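Local structure of cortical-lytic enzyme (Bacillus cereus, 4S3J) at residues A[320-332]-A[340-352]. The protein acts as an N-acetylglucosaminidase that breaks down partially degraded cortex peptidoglycan during spore germination, probably recognising its muramic acid delta-lactam residues. Numbering follows the deposited sequence.
Sequences MGQNLYGFDWKLP and AKAVSSVAAVALA
Ala340 sets its methyl over the indole of Trp329 at the loop end of an antiparallel beta hairpin that extends from a strand of the family 18 TIM barrel. CB lies 3.6 Å from the centroid of the five-membered ring of Trp329 and 14° off its normal, a CH-pi contact; a methyl is small enough to sit this close to the ring. Phe327 CB rests on the same indole face, 3.8 Å from Ala340 CB.

The ring of Phe327 stands beside the backbone N (chi1 -71°), which carries CE1 to within 3.9 Å of Ala342 CB, its non-hydrogen-bonded partner. Lys341 O lies at the ring edge, near its plane. On the other face of the hairpin, a chi1 of 178° swings the carboxylate of Asp328 away from the backbone N and brings OD2 up against helix 345-354, 3.5 Å from Leu351 CD1. This buried carboxylate is satisfied by two groups, Tyr372 OH on OD2 and His380 ND1 on OD1, which bind the hairpin to strands 367-373 and 379-383. Lys341, by contrast, runs its extended chain outward to an exposed end. Gly326 has no side chain on this face, and Val343 CG2 packs directly against its backbone, 3.6 Å from Gly326 C.

Gly326 and Val343 exchange two backbone hydrogen bonds, as do Asp328 and Lys341, and these two pairs hold the strands together. Tyr325 turns its hydroxyl to Asp285, its side chain about 11 Å from that of Glu220, the probable proton donor. Where the strands part, Ser344 OG accepts from Ala347 N, capping helix 345-354 at its N-terminus, and a water accepts from Ser345 N and lies 2.6 Å from Leu324 O.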
loop_
_atom_site.group_PDB
_atom_site.type_symbol
_atom_site.label_atom_id
_atom_site.label_comp_id
_atom_site.label_asym_id
_atom_site.label_seq_id
_atom_site.Cartn_x
_atom_site.Cartn_y
_atom_site.Cartn_z
ATOM N N MET A 320 2.812 -1.819 -7.125
ATOM C CA MET A 320 1.997 -0.622 -6.929
ATOM C C MET A 320 2.099 -0.115 -5.497
ATOM O O MET A 320 1.735 -0.824 -4.552
ATOM C CB MET A 320 0.527 -0.928 -7.268
ATOM C CG MET A 320 -0.426 0.263 -7.101
ATOM S SD MET A 320 -2.156 -0.237 -7.286
ATOM C CE MET A 320 -2.420 -1.089 -5.738
ATOM N N GLY A 321 2.577 1.112 -5.330
ATOM C CA GLY A 321 2.605 1.734 -4.015
ATOM C C GLY A 321 1.206 2.003 -3.505
ATOM O O GLY A 321 0.334 2.424 -4.262
ATOM N N GLN A 322 0.978 1.703 -2.225
ATOM C CA GLN A 322 -0.318 1.931 -1.601
ATOM C C GLN A 322 -0.164 2.521 -0.209
ATOM O O GLN A 322 0.445 1.911 0.657
ATOM C CB GLN A 322 -1.096 0.624 -1.520
ATOM C CG GLN A 322 -2.472 0.771 -0.886
ATOM C CD GLN A 322 -3.395 1.675 -1.700
ATOM O OE1 GLN A 322 -3.529 1.516 -2.917
ATOM N NE2 GLN A 322 -4.029 2.634 -1.026
ATOM N N ASN A 323 -0.771 3.681 0.005
ATOM C CA ASN A 323 -0.822 4.307 1.317
ATOM C C ASN A 323 -1.793 3.571 2.225
ATOM O O ASN A 323 -2.866 3.139 1.771
ATOM C CB ASN A 323 -1.258 5.770 1.185
ATOM C CG ASN A 323 -2.575 5.908 0.448
ATOM O OD1 ASN A 323 -2.660 5.608 -0.758
ATOM N ND2 ASN A 323 -3.629 6.299 1.167
ATOM N N LEU A 324 -1.432 3.443 3.496
ATOM C CA LEU A 324 -2.388 2.968 4.498
ATOM C C LEU A 324 -2.970 4.148 5.295
ATOM O O LEU A 324 -3.985 3.993 5.998
ATOM C CB LEU A 324 -1.716 1.951 5.428
ATOM C CG LEU A 324 -1.377 0.599 4.773
ATOM C CD1 LEU A 324 -0.559 -0.253 5.747
ATOM C CD2 LEU A 324 -2.636 -0.109 4.378
ATOM N N TYR A 325 -2.353 5.319 5.155
ATOM C CA TYR A 325 -2.775 6.516 5.875
ATOM C C TYR A 325 -3.789 7.343 5.095
ATOM O O TYR A 325 -3.845 7.289 3.862
ATOM C CB TYR A 325 -1.553 7.401 6.191
ATOM C CG TYR A 325 -0.764 7.748 4.939
ATOM C CD1 TYR A 325 0.246 6.903 4.465
ATOM C CD2 TYR A 325 -1.036 8.908 4.208
ATOM C CE1 TYR A 325 0.941 7.200 3.309
ATOM C CE2 TYR A 325 -0.322 9.213 3.046
ATOM C CZ TYR A 325 0.657 8.354 2.610
ATOM O OH TYR A 325 1.333 8.636 1.463
ATOM N N GLY A 326 -4.585 8.118 5.838
ATOM C CA GLY A 326 -5.347 9.215 5.284
ATOM C C GLY A 326 -4.844 10.497 5.935
ATOM O O GLY A 326 -3.864 10.466 6.698
ATOM N N PHE A 327 -5.515 11.619 5.654
ATOM C CA PHE A 327 -5.191 12.896 6.302
ATOM C C PHE A 327 -6.453 13.588 6.793
ATOM O O PHE A 327 -7.528 13.442 6.201
ATOM C CB PHE A 327 -4.458 13.843 5.355
ATOM C CG PHE A 327 -3.043 13.423 5.035
ATOM C CD1 PHE A 327 -2.060 13.449 6.006
ATOM C CD2 PHE A 327 -2.727 13.005 3.771
ATOM C CE1 PHE A 327 -0.746 13.059 5.705
ATOM C CE2 PHE A 327 -1.431 12.613 3.452
ATOM C CZ PHE A 327 -0.443 12.641 4.433
ATOM N N ASP A 328 -6.281 14.334 7.875
ATOM C CA ASP A 328 -7.296 15.201 8.451
ATOM C C ASP A 328 -6.797 16.629 8.232
ATOM O O ASP A 328 -5.768 17.014 8.794
ATOM C CB ASP A 328 -7.485 14.865 9.937
ATOM C CG ASP A 328 -8.504 15.757 10.632
ATOM O OD1 ASP A 328 -8.716 16.911 10.197
ATOM O OD2 ASP A 328 -9.066 15.303 11.646
ATOM N N TRP A 329 -7.458 17.364 7.348
ATOM C CA TRP A 329 -7.153 18.758 7.036
ATOM C C TRP A 329 -8.097 19.718 7.750
ATOM O O TRP A 329 -9.299 19.505 7.738
ATOM C CB TRP A 329 -7.301 19.015 5.541
ATOM C CG TRP A 329 -6.297 18.428 4.602
ATOM C CD1 TRP A 329 -5.162 19.040 4.153
ATOM C CD2 TRP A 329 -6.367 17.160 3.921
ATOM N NE1 TRP A 329 -4.507 18.222 3.265
ATOM C CE2 TRP A 329 -5.225 17.068 3.095
ATOM C CE3 TRP A 329 -7.279 16.095 3.930
ATOM C CZ2 TRP A 329 -4.962 15.959 2.294
ATOM C CZ3 TRP A 329 -7.012 14.985 3.120
ATOM C CH2 TRP A 329 -5.870 14.939 2.307
ATOM N N LYS A 330 -7.571 20.793 8.318
ATOM C CA LYS A 330 -8.406 21.896 8.790
ATOM C C LYS A 330 -8.698 22.836 7.636
ATOM O O LYS A 330 -7.834 23.075 6.789
ATOM C CB LYS A 330 -7.726 22.648 9.937
ATOM C CG LYS A 330 -7.645 21.839 11.213
ATOM C CD LYS A 330 -6.900 22.614 12.270
ATOM C CE LYS A 330 -6.721 21.809 13.518
ATOM N NZ LYS A 330 -5.906 22.577 14.503
ATOM N N LEU A 331 -9.927 23.360 7.599
ATOM C CA LEU A 331 -10.401 24.240 6.524
ATOM C C LEU A 331 -10.586 25.652 7.060
ATOM O O LEU A 331 -10.843 25.832 8.244
ATOM C CB LEU A 331 -11.725 23.711 5.939
ATOM C CG LEU A 331 -11.688 22.331 5.279
ATOM C CD1 LEU A 331 -13.085 21.896 4.811
ATOM C CD2 LEU A 331 -10.745 22.303 4.116
ATOM N N PRO A 332 -10.457 26.666 6.186
ATOM C CA PRO A 332 -10.139 26.546 4.762
ATOM C C PRO A 332 -8.658 26.276 4.532
ATOM O O PRO A 332 -7.827 26.679 5.361
ATOM C CB PRO A 332 -10.543 27.911 4.204
ATOM C CG PRO A 332 -10.284 28.858 5.348
ATOM C CD PRO A 332 -10.669 28.074 6.586
ATOM N N ALA A 340 -1.496 18.691 7.385
ATOM C CA ALA A 340 -2.600 17.802 7.705
ATOM C C ALA A 340 -2.090 16.724 8.644
ATOM O O ALA A 340 -0.916 16.379 8.607
ATOM C CB ALA A 340 -3.169 17.197 6.431
ATOM N N LYS A 341 -2.984 16.183 9.464
ATOM C CA LYS A 341 -2.626 15.122 10.417
ATOM C C LYS A 341 -2.853 13.771 9.775
ATOM O O LYS A 341 -3.938 13.503 9.251
ATOM C CB LYS A 341 -3.469 15.254 11.679
ATOM C CG LYS A 341 -3.159 14.260 12.781
ATOM C CD LYS A 341 -3.944 14.605 14.042
ATOM C CE LYS A 341 -4.116 13.399 14.963
ATOM N NZ LYS A 341 -4.550 13.794 16.340
ATOM N N ALA A 342 -1.836 12.908 9.786
ATOM C CA ALA A 342 -1.999 11.571 9.221
ATOM C C ALA A 342 -2.827 10.739 10.153
ATOM O O ALA A 342 -2.641 10.791 11.376
ATOM C CB ALA A 342 -0.639 10.911 8.993
ATOM N N VAL A 343 -3.732 9.960 9.570
ATOM C CA VAL A 343 -4.580 9.065 10.338
ATOM C C VAL A 343 -4.601 7.659 9.753
ATOM O O VAL A 343 -4.632 7.457 8.533
ATOM C CB VAL A 343 -6.041 9.597 10.405
ATOM C CG1 VAL A 343 -6.114 10.855 11.259
ATOM C CG2 VAL A 343 -6.593 9.860 9.015
ATOM N N SER A 344 -4.656 6.678 10.646
ATOM C CA SER A 344 -4.941 5.307 10.251
ATOM C C SER A 344 -6.418 5.165 9.849
ATOM O O SER A 344 -7.226 6.043 10.133
ATOM C CB SER A 344 -4.618 4.362 11.391
ATOM O OG SER A 344 -5.573 4.517 12.423
ATOM N N SER A 345 -6.768 4.037 9.242
ATOM C CA SER A 345 -8.157 3.780 8.846
ATOM C C SER A 345 -9.027 3.750 10.093
ATOM O O SER A 345 -10.132 4.321 10.114
ATOM C CB SER A 345 -8.211 2.462 8.056
ATOM O OG SER A 345 -9.513 2.187 7.534
ATOM N N VAL A 346 -8.527 3.090 11.137
ATOM C CA VAL A 346 -9.272 2.976 12.400
ATOM C C VAL A 346 -9.445 4.353 13.032
ATOM O O VAL A 346 -10.532 4.686 13.530
ATOM C CB VAL A 346 -8.553 1.996 13.355
ATOM C CG1 VAL A 346 -9.143 2.029 14.745
ATOM C CG2 VAL A 346 -8.582 0.575 12.772
ATOM N N ALA A 347 -8.400 5.185 12.988
ATOM C CA ALA A 347 -8.481 6.515 13.599
ATOM C C ALA A 347 -9.427 7.431 12.843
ATOM O O ALA A 347 -10.106 8.282 13.431
ATOM C CB ALA A 347 -7.081 7.148 13.679
ATOM N N ALA A 348 -9.468 7.275 11.527
ATOM C CA ALA A 348 -10.366 8.060 10.693
ATOM C C ALA A 348 -11.813 7.753 11.078
ATOM O O ALA A 348 -12.614 8.655 11.311
ATOM C CB ALA A 348 -10.122 7.771 9.213
ATOM N N VAL A 349 -12.146 6.468 11.164
ATOM C CA VAL A 349 -13.506 6.086 11.566
ATOM C C VAL A 349 -13.786 6.643 12.959
ATOM O O VAL A 349 -14.887 7.111 13.247
ATOM C CB VAL A 349 -13.695 4.573 11.549
ATOM C CG1 VAL A 349 -15.094 4.184 12.074
ATOM C CG2 VAL A 349 -13.504 4.053 10.141
ATOM N N ALA A 350 -12.787 6.632 13.833
ATOM C CA ALA A 350 -12.989 7.129 15.193
ATOM C C ALA A 350 -13.321 8.626 15.221
ATOM O O ALA A 350 -14.083 9.081 16.088
ATOM C CB ALA A 350 -11.759 6.830 16.041
ATOM N N LEU A 351 -12.761 9.403 14.288
ATOM C CA LEU A 351 -13.114 10.814 14.175
ATOM C C LEU A 351 -14.574 11.005 13.754
ATOM O O LEU A 351 -15.291 11.854 14.288
ATOM C CB LEU A 351 -12.185 11.509 13.179
ATOM C CG LEU A 351 -10.754 11.712 13.670
ATOM C CD1 LEU A 351 -9.894 12.057 12.485
ATOM C CD2 LEU A 351 -10.638 12.812 14.742
ATOM N N ALA A 352 -15.022 10.231 12.776
ATOM C CA ALA A 352 -16.419 10.339 12.323
ATOM C C ALA A 352 -17.344 9.941 13.462
ATOM O O ALA A 352 -18.393 10.555 13.665
ATOM C CB ALA A 352 -16.653 9.476 11.087
HETATM O O HOH W 1 -4.523 2.601 8.172
#